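Local atomic coordinates of peroxisomal acyl-coenzyme A oxidase 1 (PDB entry 1W07), a protein that catalyses the FAD-dependent oxidation of long- and medium-chain acyl-CoAs to 2-trans-enoyl-CoAs in peroxisomes, passing the electrons to oxygen to give hydrogen peroxide. Residues Lys120-Leu125 with Ser183-Val188; Gln207-Ser210 with Ser215-Pro218; Ala308-Phe313 with Asn624-Leu629; Leu432-Phe437 with Glu521-His526; Phe437-Val442 with Arg493-Cys498. The protein carries 1 engineered substitution. One frame throughout, in Å; residues are numbered along the deposited sequence.

Contact 1 (Lys120-Leu125 with Ser183-Val188); sequences KKWLSL and STHAVV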
# COMPACT_ATOMS: atom_id res chain seq x y z
N LYS B 120 11.15 29.42 -30.40
CA LYS B 120 10.04 30.09 -31.09
C LYS B 120 9.52 29.29 -32.28
O LYS B 120 8.42 29.55 -32.77
CB LYS B 120 10.45 31.50 -31.52
CG LYS B 120 11.54 31.59 -32.57
CD LYS B 120 12.01 33.04 -32.72
CE LYS B 120 13.12 33.20 -33.75
NZ LYS B 120 12.65 33.07 -35.16
N LYS B 121 10.28 28.30 -32.74
CA LYS B 121 9.81 27.49 -33.85
C LYS B 121 8.98 26.30 -33.35
O LYS B 121 7.88 26.03 -33.86
CB LYS B 121 10.98 26.97 -34.67
CG LYS B 121 10.56 26.28 -35.94
CD LYS B 121 10.91 24.80 -35.97
CE LYS B 121 10.36 24.18 -37.24
NZ LYS B 121 10.53 22.70 -37.32
N TRP B 122 9.49 25.59 -32.35
CA TRP B 122 8.79 24.43 -31.83
C TRP B 122 7.70 24.74 -30.80
O TRP B 122 6.64 24.13 -30.83
CB TRP B 122 9.79 23.43 -31.25
CG TRP B 122 10.67 22.83 -32.30
CD1 TRP B 122 11.95 23.19 -32.60
CD2 TRP B 122 10.32 21.77 -33.20
NE1 TRP B 122 12.43 22.42 -33.63
CE2 TRP B 122 11.45 21.54 -34.02
CE3 TRP B 122 9.17 21.00 -33.40
CZ2 TRP B 122 11.47 20.56 -35.02
CZ3 TRP B 122 9.19 20.03 -34.40
CH2 TRP B 122 10.33 19.82 -35.20
N LEU B 123 7.98 25.68 -29.90
CA LEU B 123 7.01 26.07 -28.88
C LEU B 123 5.78 26.70 -29.54
O LEU B 123 4.68 26.65 -28.99
CB LEU B 123 7.63 27.06 -27.89
CG LEU B 123 8.74 26.53 -26.97
CD1 LEU B 123 9.27 27.67 -26.11
CD2 LEU B 123 8.20 25.40 -26.09
N SER B 124 5.97 27.31 -30.70
CA SER B 124 4.84 27.92 -31.40
C SER B 124 3.90 26.79 -31.82
O SER B 124 2.68 26.91 -31.72
CB SER B 124 5.31 28.69 -32.63
OG SER B 124 5.81 27.81 -33.62
N LEU B 125 4.48 25.68 -32.27
CA LEU B 125 3.71 24.51 -32.67
C LEU B 125 3.09 23.82 -31.46
O LEU B 125 1.90 23.50 -31.45
CB LEU B 125 4.61 23.51 -33.41
CG LEU B 125 5.21 23.98 -34.73
CD1 LEU B 125 6.11 22.89 -35.28
CD2 LEU B 125 4.10 24.32 -35.73
N SER B 183 1.31 11.13 -28.95
CA SER B 183 2.36 12.02 -29.41
C SER B 183 2.79 11.82 -30.85
O SER B 183 2.95 10.70 -31.32
CB SER B 183 3.57 11.93 -28.49
OG SER B 183 3.28 12.51 -27.23
N THR B 184 2.97 12.94 -31.54
CA THR B 184 3.42 12.91 -32.93
C THR B 184 4.92 13.20 -32.93
O THR B 184 5.63 12.81 -33.85
CB THR B 184 2.72 13.99 -33.79
OG1 THR B 184 3.01 15.30 -33.28
CG2 THR B 184 1.22 13.77 -33.80
N HIS B 185 5.38 13.88 -31.88
CA HIS B 185 6.78 14.25 -31.73
C HIS B 185 7.24 13.95 -30.30
O HIS B 185 6.44 13.66 -29.41
CB HIS B 185 6.98 15.76 -31.98
CG HIS B 185 6.74 16.19 -33.40
ND1 HIS B 185 5.50 16.17 -33.99
CD2 HIS B 185 7.60 16.63 -34.35
CE1 HIS B 185 5.60 16.57 -35.25
NE2 HIS B 185 6.87 16.86 -35.49
N ALA B 186 8.55 14.03 -30.09
CA ALA B 186 9.07 13.78 -28.76
C ALA B 186 10.49 14.26 -28.57
O ALA B 186 11.28 14.33 -29.52
CB ALA B 186 9.00 12.30 -28.45
N VAL B 187 10.81 14.61 -27.34
CA VAL B 187 12.18 14.99 -27.05
C VAL B 187 12.85 13.68 -26.63
O VAL B 187 12.53 13.12 -25.57
CB VAL B 187 12.27 16.00 -25.89
CG1 VAL B 187 13.72 16.18 -25.47
CG2 VAL B 187 11.70 17.33 -26.35
N VAL B 188 13.74 13.17 -27.48
CA VAL B 188 14.43 11.91 -27.18
C VAL B 188 15.83 12.15 -26.61
O VAL B 188 16.58 12.99 -27.10
CB VAL B 188 14.57 11.03 -28.45
CG1 VAL B 188 15.31 9.72 -28.11
CG2 VAL B 188 13.17 10.77 -29.04

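Contact 2 (Gln207-Ser210 with Ser215-Pro218); sequences QLRS and SPLP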
# COMPACT_ATOMS: atom_id res chain seq x y z
N GLN B 207 10.30 13.34 -34.75
CA GLN B 207 8.90 13.18 -35.13
C GLN B 207 8.63 11.68 -35.16
O GLN B 207 9.38 10.92 -35.77
CB GLN B 207 8.62 13.79 -36.50
CG GLN B 207 7.23 13.49 -37.03
CD GLN B 207 6.83 14.34 -38.22
OE1 GLN B 207 7.67 14.97 -38.87
NE2 GLN B 207 5.54 14.37 -38.52
N LEU B 208 7.56 11.28 -34.48
CA LEU B 208 7.18 9.88 -34.36
C LEU B 208 6.08 9.47 -35.33
O LEU B 208 6.12 8.38 -35.90
CB LEU B 208 6.73 9.60 -32.92
CG LEU B 208 7.70 10.06 -31.82
CD1 LEU B 208 7.07 9.85 -30.44
CD2 LEU B 208 9.03 9.31 -31.95
N ARG B 209 5.09 10.34 -35.49
CA ARG B 209 3.96 10.05 -36.35
C ARG B 209 3.65 11.17 -37.33
O ARG B 209 3.88 12.35 -37.06
CB ARG B 209 2.70 9.80 -35.51
CG ARG B 209 2.78 8.61 -34.56
CD ARG B 209 1.53 8.56 -33.68
NE ARG B 209 1.63 7.54 -32.63
CZ ARG B 209 1.38 6.25 -32.80
NH1 ARG B 209 0.99 5.79 -33.99
NH2 ARG B 209 1.51 5.42 -31.78
N SER B 210 3.08 10.79 -38.46
CA SER B 210 2.70 11.73 -39.49
C SER B 210 1.58 12.63 -38.99
O SER B 210 0.69 12.18 -38.27
CB SER B 210 2.24 10.97 -40.73
OG SER B 210 1.30 11.74 -41.46
N SER B 215 0.10 7.90 -38.85
CA SER B 215 0.88 6.69 -39.06
C SER B 215 2.33 6.90 -38.61
O SER B 215 2.91 7.96 -38.82
CB SER B 215 0.84 6.27 -40.53
OG SER B 215 1.57 7.18 -41.34
N PRO B 216 2.91 5.89 -37.96
CA PRO B 216 4.29 5.96 -37.48
C PRO B 216 5.25 6.22 -38.64
O PRO B 216 5.13 5.59 -39.69
CB PRO B 216 4.51 4.58 -36.87
CG PRO B 216 3.16 4.24 -36.35
CD PRO B 216 2.27 4.65 -37.49
N LEU B 217 6.19 7.15 -38.47
CA LEU B 217 7.13 7.44 -39.54
C LEU B 217 8.06 6.26 -39.79
O LEU B 217 8.19 5.37 -38.94
CB LEU B 217 7.97 8.69 -39.23
CG LEU B 217 7.23 10.02 -39.03
CD1 LEU B 217 8.19 11.17 -39.32
CD2 LEU B 217 6.02 10.10 -39.96
N PRO B 218 8.71 6.22 -40.96
CA PRO B 218 9.62 5.14 -41.32
C PRO B 218 10.66 4.82 -40.24
O PRO B 218 11.26 5.72 -39.66
CB PRO B 218 10.27 5.66 -42.60
CG PRO B 218 9.14 6.41 -43.24
CD PRO B 218 8.60 7.19 -42.06

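Contact 3 (Ala308-Phe313 with Asn624-Leu629); sequences AVRRQF and NVYPKL. With FAD (flavin-adenine dinucleotide), chain C.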
# COMPACT_ATOMS: atom_id res chain seq x y z
N ALA B 308 -16.18 9.77 11.00
CA ALA B 308 -17.18 10.49 11.79
C ALA B 308 -18.57 9.89 11.57
O ALA B 308 -19.45 10.02 12.42
CB ALA B 308 -17.17 11.96 11.41
N VAL B 309 -18.76 9.25 10.43
CA VAL B 309 -20.05 8.63 10.11
C VAL B 309 -20.11 7.21 10.66
O VAL B 309 -21.11 6.81 11.26
CB VAL B 309 -20.29 8.57 8.58
CG1 VAL B 309 -21.49 7.68 8.28
CG2 VAL B 309 -20.54 9.97 8.02
N ARG B 310 -19.04 6.45 10.45
CA ARG B 310 -19.00 5.07 10.90
C ARG B 310 -18.98 4.90 12.42
O ARG B 310 -18.15 5.50 13.12
CB ARG B 310 -17.78 4.38 10.30
CG ARG B 310 -17.62 2.92 10.69
CD ARG B 310 -18.71 2.03 10.09
NE ARG B 310 -18.44 0.62 10.35
CZ ARG B 310 -19.10 -0.39 9.78
NH1 ARG B 310 -20.08 -0.16 8.91
NH2 ARG B 310 -18.78 -1.65 10.09
N ARG B 311 -19.90 4.10 12.94
CA ARG B 311 -19.98 3.83 14.37
C ARG B 311 -19.82 2.33 14.54
O ARG B 311 -20.38 1.53 13.77
CB ARG B 311 -21.33 4.28 14.95
CG ARG B 311 -21.54 5.81 14.98
CD ARG B 311 -23.00 6.17 15.26
NE ARG B 311 -23.23 7.62 15.26
CZ ARG B 311 -22.93 8.44 16.27
NH1 ARG B 311 -22.37 7.97 17.38
NH2 ARG B 311 -23.18 9.73 16.16
N GLN B 312 -19.04 1.92 15.54
CA GLN B 312 -18.83 0.50 15.76
C GLN B 312 -18.33 0.28 17.19
O GLN B 312 -17.33 0.86 17.60
CB GLN B 312 -17.80 -0.04 14.75
CG GLN B 312 -17.84 -1.56 14.51
CD GLN B 312 -19.00 -2.02 13.61
OE1 GLN B 312 -19.11 -3.21 13.28
NE2 GLN B 312 -19.87 -1.09 13.23
N PHE B 313 -19.04 -0.57 17.93
CA PHE B 313 -18.69 -0.86 19.31
C PHE B 313 -18.95 0.38 20.17
O PHE B 313 -19.42 1.40 19.67
CB PHE B 313 -17.22 -1.26 19.45
CG PHE B 313 -16.86 -2.55 18.76
CD1 PHE B 313 -16.14 -2.55 17.56
CD2 PHE B 313 -17.19 -3.78 19.33
CE1 PHE B 313 -15.75 -3.75 16.95
CE2 PHE B 313 -16.81 -4.98 18.73
CZ PHE B 313 -16.09 -4.97 17.54
N ASN B 624 -23.96 10.98 3.68
CA ASN B 624 -25.03 10.03 3.35
C ASN B 624 -24.40 8.80 2.68
O ASN B 624 -24.66 8.48 1.53
CB ASN B 624 -26.05 10.73 2.42
CG ASN B 624 -27.35 9.97 2.28
OD1 ASN B 624 -27.80 9.32 3.22
ND2 ASN B 624 -27.98 10.07 1.11
N VAL B 625 -23.57 8.10 3.45
CA VAL B 625 -22.81 6.96 2.96
C VAL B 625 -23.56 5.68 2.57
O VAL B 625 -23.53 5.24 1.42
CB VAL B 625 -21.70 6.56 4.00
CG1 VAL B 625 -20.84 5.42 3.47
CG2 VAL B 625 -20.84 7.77 4.30
N TYR B 626 -24.22 5.07 3.55
CA TYR B 626 -24.87 3.80 3.30
C TYR B 626 -25.84 3.79 2.14
O TYR B 626 -25.78 2.92 1.28
CB TYR B 626 -25.51 3.30 4.60
CG TYR B 626 -24.49 3.12 5.70
CD1 TYR B 626 -24.74 3.57 7.00
CD2 TYR B 626 -23.25 2.51 5.45
CE1 TYR B 626 -23.79 3.43 8.01
CE2 TYR B 626 -22.29 2.36 6.46
CZ TYR B 626 -22.57 2.83 7.74
OH TYR B 626 -21.63 2.72 8.74
N PRO B 627 -26.75 4.77 2.09
CA PRO B 627 -27.69 4.77 0.97
C PRO B 627 -26.96 4.89 -0.36
O PRO B 627 -27.34 4.24 -1.33
CB PRO B 627 -28.58 5.98 1.27
CG PRO B 627 -28.60 6.01 2.78
CD PRO B 627 -27.15 5.75 3.12
N LYS B 628 -25.90 5.69 -0.40
CA LYS B 628 -25.15 5.89 -1.63
C LYS B 628 -24.31 4.69 -2.03
O LYS B 628 -24.00 4.51 -3.21
CB LYS B 628 -24.27 7.13 -1.52
CG LYS B 628 -25.09 8.43 -1.46
CD LYS B 628 -25.76 8.69 -2.81
CE LYS B 628 -26.71 9.90 -2.80
NZ LYS B 628 -27.29 10.13 -4.16
N LEU B 629 -23.94 3.86 -1.06
CA LEU B 629 -23.17 2.66 -1.35
C LEU B 629 -24.07 1.71 -2.12
O LEU B 629 -23.64 1.08 -3.09
CB LEU B 629 -22.69 1.98 -0.06
CG LEU B 629 -21.33 2.43 0.52
CD1 LEU B 629 -21.11 1.80 1.89
CD2 LEU B 629 -20.21 2.04 -0.44
PA FAD C . -14.96 -1.52 11.34
O1A FAD C . -14.96 -2.52 12.43
O2A FAD C . -16.17 -0.70 11.12
O5B FAD C . -13.68 -0.57 11.52
C5B FAD C . -13.51 0.62 10.74
C4B FAD C . -12.42 1.49 11.36
O4B FAD C . -12.78 1.69 12.74
C3B FAD C . -11.07 0.76 11.36
O3B FAD C . -10.00 1.71 11.40
C2B FAD C . -11.14 -0.02 12.67
O2B FAD C . -9.82 -0.27 13.16
C1B FAD C . -11.78 1.05 13.56
N9A FAD C . -12.42 0.44 14.75
C8A FAD C . -13.58 -0.23 14.76
N7A FAD C . -13.86 -0.61 16.00
C5A FAD C . -12.89 -0.18 16.79
C6A FAD C . -12.66 -0.27 18.16
N6A FAD C . -13.53 -0.88 18.95
N1A FAD C . -11.50 0.32 18.69
C2A FAD C . -10.62 1.00 17.83
N3A FAD C . -10.87 1.06 16.54
C4A FAD C . -11.97 0.50 16.00
N1 FAD C . -18.41 -10.98 5.83
C2 FAD C . -19.25 -12.11 5.83
O2 FAD C . -20.16 -12.18 6.64
N3 FAD C . -19.05 -13.11 4.87
C4 FAD C . -18.04 -12.98 3.91
O4 FAD C . -17.88 -13.86 3.06
C4X FAD C . -17.21 -11.86 3.91
N5 FAD C . -16.24 -11.69 2.92
C5X FAD C . -15.42 -10.55 2.89
C6 FAD C . -14.56 -10.33 1.82
C7 FAD C . -13.87 -9.13 1.72
C7M FAD C . -12.96 -8.89 0.51
C8 FAD C . -14.03 -8.14 2.70
C8M FAD C . -13.32 -6.79 2.60
C9 FAD C . -14.88 -8.38 3.77
C9A FAD C . -15.59 -9.58 3.88
N10 FAD C . -16.52 -9.77 4.90
C10 FAD C . -17.39 -10.87 4.87
C1' FAD C . -16.67 -8.77 5.99
C2' FAD C . -15.49 -8.93 6.96
O2' FAD C . -15.39 -10.29 7.38
C3' FAD C . -15.55 -8.03 8.20
O3' FAD C . -16.78 -8.27 8.90
C4' FAD C . -15.45 -6.54 7.85
O4' FAD C . -14.47 -6.31 6.84
C5' FAD C . -15.09 -5.75 9.11
O5' FAD C . -14.75 -4.41 8.74
P FAD C . -15.68 -3.17 9.18
O1P FAD C . -16.11 -2.49 7.94
O2P FAD C . -16.71 -3.65 10.12
O3P FAD C . -14.60 -2.26 9.95
O HOH W 1 -22.34 3.24 11.17

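Contact 4 (Leu432-Phe437 with Glu521-His526); sequences LQVARF and EAAIAH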
# COMPACT_ATOMS: atom_id res chain seq x y z
N LEU B 432 19.89 9.08 -1.17
CA LEU B 432 21.32 8.80 -1.10
C LEU B 432 22.10 10.02 -1.56
O LEU B 432 23.21 10.28 -1.10
CB LEU B 432 21.67 7.58 -1.97
CG LEU B 432 21.18 6.24 -1.40
CD1 LEU B 432 21.36 5.14 -2.45
CD2 LEU B 432 21.97 5.92 -0.14
N GLN B 433 21.51 10.78 -2.48
CA GLN B 433 22.15 11.99 -2.97
C GLN B 433 22.20 12.99 -1.82
O GLN B 433 23.20 13.69 -1.64
CB GLN B 433 21.35 12.57 -4.14
CG GLN B 433 21.67 11.90 -5.48
CD GLN B 433 20.58 12.10 -6.52
OE1 GLN B 433 19.96 13.17 -6.61
NE2 GLN B 433 20.34 11.07 -7.32
N VAL B 434 21.13 13.06 -1.04
CA VAL B 434 21.08 13.97 0.10
C VAL B 434 22.17 13.55 1.09
O VAL B 434 22.89 14.39 1.63
CB VAL B 434 19.70 13.94 0.81
CG1 VAL B 434 19.74 14.77 2.10
CG2 VAL B 434 18.63 14.48 -0.13
N ALA B 435 22.28 12.25 1.32
CA ALA B 435 23.28 11.72 2.25
C ALA B 435 24.68 12.17 1.82
O ALA B 435 25.47 12.62 2.64
CB ALA B 435 23.20 10.20 2.30
N ARG B 436 24.99 12.04 0.53
CA ARG B 436 26.30 12.47 0.04
C ARG B 436 26.50 13.96 0.36
O ARG B 436 27.57 14.37 0.80
CB ARG B 436 26.42 12.24 -1.46
CG ARG B 436 26.56 10.79 -1.87
CD ARG B 436 26.80 10.68 -3.37
NE ARG B 436 26.69 9.31 -3.87
CZ ARG B 436 27.58 8.35 -3.65
NH1 ARG B 436 28.68 8.56 -2.94
NH2 ARG B 436 27.36 7.14 -4.17
N PHE B 437 25.46 14.77 0.12
CA PHE B 437 25.53 16.20 0.40
C PHE B 437 25.78 16.46 1.89
O PHE B 437 26.58 17.33 2.26
CB PHE B 437 24.21 16.87 -0.02
CG PHE B 437 24.09 18.31 0.40
CD1 PHE B 437 24.85 19.29 -0.22
CD2 PHE B 437 23.23 18.67 1.44
CE1 PHE B 437 24.76 20.62 0.18
CE2 PHE B 437 23.13 20.01 1.85
CZ PHE B 437 23.90 20.98 1.22
N GLU B 521 18.79 6.76 6.44
CA GLU B 521 18.06 7.14 7.65
C GLU B 521 18.46 8.55 8.11
O GLU B 521 17.61 9.32 8.55
CB GLU B 521 18.31 6.14 8.77
CG GLU B 521 17.39 4.94 8.73
CD GLU B 521 17.70 3.94 9.82
OE1 GLU B 521 17.85 4.37 10.99
OE2 GLU B 521 17.77 2.74 9.52
N ALA B 522 19.75 8.88 8.01
CA ALA B 522 20.23 10.20 8.41
C ALA B 522 19.69 11.28 7.48
O ALA B 522 19.36 12.39 7.91
CB ALA B 522 21.78 10.24 8.41
N ALA B 523 19.62 10.96 6.19
CA ALA B 523 19.11 11.90 5.19
C ALA B 523 17.62 12.14 5.44
O ALA B 523 17.13 13.26 5.29
CB ALA B 523 19.36 11.35 3.78
N ILE B 524 16.90 11.09 5.81
CA ILE B 524 15.48 11.21 6.11
C ILE B 524 15.27 12.10 7.32
O ILE B 524 14.38 12.95 7.32
CB ILE B 524 14.83 9.82 6.37
CG1 ILE B 524 14.63 9.10 5.03
CG2 ILE B 524 13.51 9.98 7.14
CD1 ILE B 524 14.24 7.67 5.18
N ALA B 525 16.10 11.92 8.35
CA ALA B 525 15.99 12.75 9.57
C ALA B 525 16.22 14.22 9.22
O ALA B 525 15.56 15.10 9.75
CB ALA B 525 17.01 12.29 10.64
N HIS B 526 17.16 14.49 8.31
CA HIS B 526 17.44 15.85 7.89
C HIS B 526 16.21 16.44 7.19
O HIS B 526 15.78 17.55 7.51
CB HIS B 526 18.62 15.87 6.93
CG HIS B 526 18.90 17.23 6.36
ND1 HIS B 526 19.42 18.26 7.11
CD2 HIS B 526 18.76 17.71 5.11
CE1 HIS B 526 19.58 19.32 6.34
NE2 HIS B 526 19.19 19.02 5.12

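Contact 5 (Phe437-Val442 with Arg493-Cys498); sequences FLMKTV and RMAVTC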
# COMPACT_ATOMS: atom_id res chain seq x y z
N PHE B 437 25.46 14.77 0.12
CA PHE B 437 25.53 16.20 0.40
C PHE B 437 25.78 16.46 1.89
O PHE B 437 26.58 17.33 2.26
CB PHE B 437 24.21 16.87 -0.02
CG PHE B 437 24.09 18.31 0.40
CD1 PHE B 437 24.85 19.29 -0.22
CD2 PHE B 437 23.23 18.67 1.44
CE1 PHE B 437 24.76 20.62 0.18
CE2 PHE B 437 23.13 20.01 1.85
CZ PHE B 437 23.90 20.98 1.22
N LEU B 438 25.10 15.69 2.74
CA LEU B 438 25.26 15.84 4.17
C LEU B 438 26.66 15.45 4.60
O LEU B 438 27.26 16.11 5.45
CB LEU B 438 24.23 14.99 4.93
CG LEU B 438 22.77 15.48 4.86
CD1 LEU B 438 21.87 14.48 5.57
CD2 LEU B 438 22.64 16.88 5.48
N MET B 439 27.18 14.38 4.00
CA MET B 439 28.53 13.91 4.33
C MET B 439 29.58 14.95 3.94
O MET B 439 30.54 15.17 4.68
CB MET B 439 28.82 12.58 3.64
CG MET B 439 28.03 11.39 4.19
SD MET B 439 28.23 11.10 5.97
CE MET B 439 26.72 11.91 6.61
N LYS B 440 29.40 15.59 2.79
CA LYS B 440 30.33 16.62 2.36
C LYS B 440 30.25 17.84 3.28
O LYS B 440 31.26 18.43 3.62
CB LYS B 440 30.04 17.04 0.92
CG LYS B 440 30.47 16.02 -0.12
CD LYS B 440 30.21 16.50 -1.54
CE LYS B 440 30.98 17.78 -1.89
NZ LYS B 440 30.76 18.18 -3.31
N THR B 441 29.04 18.20 3.67
CA THR B 441 28.83 19.35 4.55
C THR B 441 29.52 19.09 5.88
O THR B 441 30.12 19.99 6.48
CB THR B 441 27.33 19.61 4.79
OG1 THR B 441 26.70 19.81 3.53
CG2 THR B 441 27.12 20.84 5.67
N VAL B 442 29.43 17.85 6.35
CA VAL B 442 30.07 17.48 7.60
C VAL B 442 31.58 17.52 7.42
O VAL B 442 32.30 17.97 8.31
CB VAL B 442 29.66 16.05 8.03
CG1 VAL B 442 30.50 15.62 9.24
CG2 VAL B 442 28.18 16.01 8.36
N ARG B 493 23.36 14.44 14.87
CA ARG B 493 23.94 13.30 15.55
C ARG B 493 24.07 12.09 14.61
O ARG B 493 25.12 11.45 14.54
CB ARG B 493 23.10 12.94 16.77
CG ARG B 493 23.43 11.60 17.41
CD ARG B 493 24.79 11.60 18.06
NE ARG B 493 24.70 11.23 19.48
CZ ARG B 493 25.76 11.03 20.26
NH1 ARG B 493 26.98 11.17 19.76
NH2 ARG B 493 25.59 10.72 21.54
N MET B 494 22.99 11.79 13.90
CA MET B 494 22.99 10.67 12.97
C MET B 494 23.99 10.88 11.84
O MET B 494 24.68 9.96 11.44
CB MET B 494 21.57 10.46 12.39
CG MET B 494 20.56 9.98 13.43
SD MET B 494 18.83 9.93 12.87
CE MET B 494 18.77 8.36 12.05
N ALA B 495 24.06 12.10 11.33
CA ALA B 495 24.97 12.42 10.23
C ALA B 495 26.43 12.34 10.69
O ALA B 495 27.28 11.75 10.00
CB ALA B 495 24.68 13.80 9.70
N VAL B 496 26.73 12.92 11.85
CA VAL B 496 28.09 12.89 12.38
C VAL B 496 28.53 11.45 12.64
O VAL B 496 29.69 11.10 12.43
CB VAL B 496 28.20 13.71 13.68
CG1 VAL B 496 29.57 13.51 14.31
CG2 VAL B 496 27.96 15.18 13.38
N THR B 497 27.61 10.62 13.09
CA THR B 497 27.91 9.22 13.36
C THR B 497 28.24 8.50 12.05
O THR B 497 29.20 7.71 11.99
CB THR B 497 26.72 8.54 14.04
OG1 THR B 497 26.51 9.16 15.31
CG2 THR B 497 26.99 7.06 14.24
N CYS B 498 27.47 8.78 11.00
CA CYS B 498 27.71 8.16 9.70
C CYS B 498 29.07 8.58 9.15
O CYS B 498 29.77 7.78 8.54
CB CYS B 498 26.61 8.56 8.70
SG CYS B 498 25.07 7.61 8.83

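Contact 1 (Lys120-Leu125 with Ser183-Val188)
Trp122 and His185 make the contact between these segments through their rings alone. CZ3 of Trp122, on the six-membered ring, comes to 3.8 Å from CD2 of His185. The ring planes are inclined at 60° and the centroids of the six-membered ring of Trp122 and the imidazole of His185 lie 5.8 Å apart, an oblique aromatic pair. Both residues are buried: helix 116-128 of the N-terminal helical region rests against the start of strand 185-194 in the beta-rich middle domain of the acyl-CoA dehydrogenase/oxidase fold, and Trp122 also packs on Ile205 of strand 197-207. Tryptophan suits this place because its long flat side chain spans the distance between helix and sheet. ND1 of His185 shares a hydrogen bond of 2.7 Å with OG1 of Thr184, in the plane of the imidazole, which restrains the rotation of that ring. On the helix, OG of Ser124 donates to Lys121 O at 2.7 Å, and Lys121 NZ sits over one face of the indole, offset toward its rim.

Contact 2 (Gln207-Ser210 with Ser215-Pro218)
Leu217 reaches back over the segment 207-210, and each of its side-chain atoms meets something there. Leu217 CB lies 3.8 Å from Leu208 O, and CG stays beside the same carbonyl. The chain forks: Leu217 CD1 presses on Gln207 CG at 3.4 Å, whereas Leu217 CD2 turns to the backbone and comes within 3.4 Å of Ser210 N. A branched aliphatic residue suits this place, since its two methyls cover both a side chain and a peptide. Between the backbones, Leu217 N donates to Leu208 O (2.9 Å) and Ser210 N to Ser215 O (2.9 Å), both nearly straight at 170°; they flank the single bridge between Arg209 and Pro216. Gln207 runs extended across Leu217, and Gln207 NE2 donates to Arg209 O at 3.0 Å from above the carbonyl plane. An alanine at Gln207 removes that amide, which would probably leave Arg209 O without this donor and Leu217 CD1 facing a gap. The loop, pinned by this antiparallel bridge, links strand 197-207 to strand 220-224, which lies in another sheet; Leu208 packs on Ala186 of strand 185-194, and Val642 of the second subunit covers Arg209 and Pro216.

Contact 3 (Ala308-Phe313 with Asn624-Leu629)
Arg310 sends CG anti to its own N (chi1 -180°) and bends at chi2 (68°), which carries its guanidinium between Tyr626 and the FAD pyrophosphate. Tyr626, with CG beside its backbone N (chi1 -60°), brings its hydroxyl to the guanidinium edge. Arg310 NH1 donates to Tyr626 OH at 3.3 Å, with the oxygen slightly off the guanidinium plane. On the cofactor side Arg310 NE donates to FAD O2A at 2.7 Å, and Arg310 NH2 adds a weak bond to the same oxygen. A water joins Tyr626 OH, 2.6 Å away, to Arg311 N. Val309 CG1 meets Val625 CG2 at 4.0 Å, a small apolar contact between the end of helix 278-309 and helix 625-635. Arginine suits the place because its planar cation can serve the phosphate and the phenol together, and Tyr626 is well placed to steady it as a second-shell residue. The FAD is hydrogen-bonded to Ser144, Thr422 and Asp426 of the second subunit, as expected of the intersubunit cofactor site of the acyl-CoA dehydrogenase/oxidase fold.

Contact 4 (Leu432-Phe437 with Glu521-His526)
Val434 meets Ala523 where helix 427-443 passes over helix 516-538. Leu432, two residues earlier, borders the same helix without touching 521-526: its side chain packs on Leu516 and Val520, and it also contacts the FAD. At Val434 the contact proper begins. CG1 stands anti to the backbone N (chi1 173°), and this places Val434 CG1 3.8 Å from Ala523 CB. The same Val434 CG1 lies 4.3 Å from CD2 of His526, one turn further along the second helix, so a single branch of the valine touches two residues. Ala435 follows, its CB 4.3 Å from Ala523 CB, while Ala435 N is 3.9 Å from that methyl. The axes cross almost at right angles (85°) and come to 8.3 Å of each other, an approach that needs small residues: the CA atoms of Ala435 and Ala523 are only 5.1 Å apart. This is helix-on-helix packing in the all-helical C-terminal part of the oxidase, between helix 427-443 and helix 516-538. The next residue, Arg436, turns off to a cation-pi contact with Phe512. Phe437 ends the segment, with its ring packed on Pro371 and Ala375 of helix 370-398. Across the crossing, ND1 of the buried His526 is hydrogen-bonded to Tyr457 OH, which satisfies that nitrogen.

Contact 5 (Phe437-Val442 with Arg493-Cys498)
Met439 carries most of the apolar contact between helix 427-443 and helix 480-503. Its chain bends at chi2 (-57°) and again at chi3 (99°), which curls the terminal methyl toward the second helix. Met439 CE comes to 4.0 Å from Cys498 CB and 4.2 Å from Ala495 CB, and Met439 SD lies 4.1 Å from Cys498 CB. Val442, one turn further on, adds its CG2 at 4.4 Å from Ala495 CB. One approach mixes apolar and polar atoms: Met439 CE sits 3.4 Å from Ala495 O, a methyl against a helix carbonyl. Hydrogen bonds stay within each helix. Thr441 OG1 donates to Phe437 O at 2.8 Å, and Thr497 OG1 to Arg493 O at 2.8 Å; each carbonyl is also taken by the threonine's own N from the opposite face of its plane. The helix axes cross at -80° and 9.7 Å apart, a separation that the long, flexible Met439 side chain can bridge, with small Ala495 leaving it room. Replacing Met439 by an alanine would probably open a gap beside Ala495 and Cys498. With no hydrogen bond between the two segments, the joint relies on shape and on burial of apolar surface.

From the N terminus, contact 1 closes first, bringing helix 116-128 of the N-terminal region against strand 185-194 of the middle domain. Contact 2 follows in series as a short turn, and the two touch where Thr184 O probably accepts a hydrogen bond from Arg209 N. Contact 3 then closes a span of about 310 residues, from the end of helix 278-309 to helix 625-635. Inside that span lies contact 4, which in turn encloses contact 5. These two share Phe437; helices 516-538 and 480-503 both meet helix 427-443, and the centres of the two contacts lie about 8 Å apart. Contacts 1 and 3 stand on opposite sides of the chain's centre.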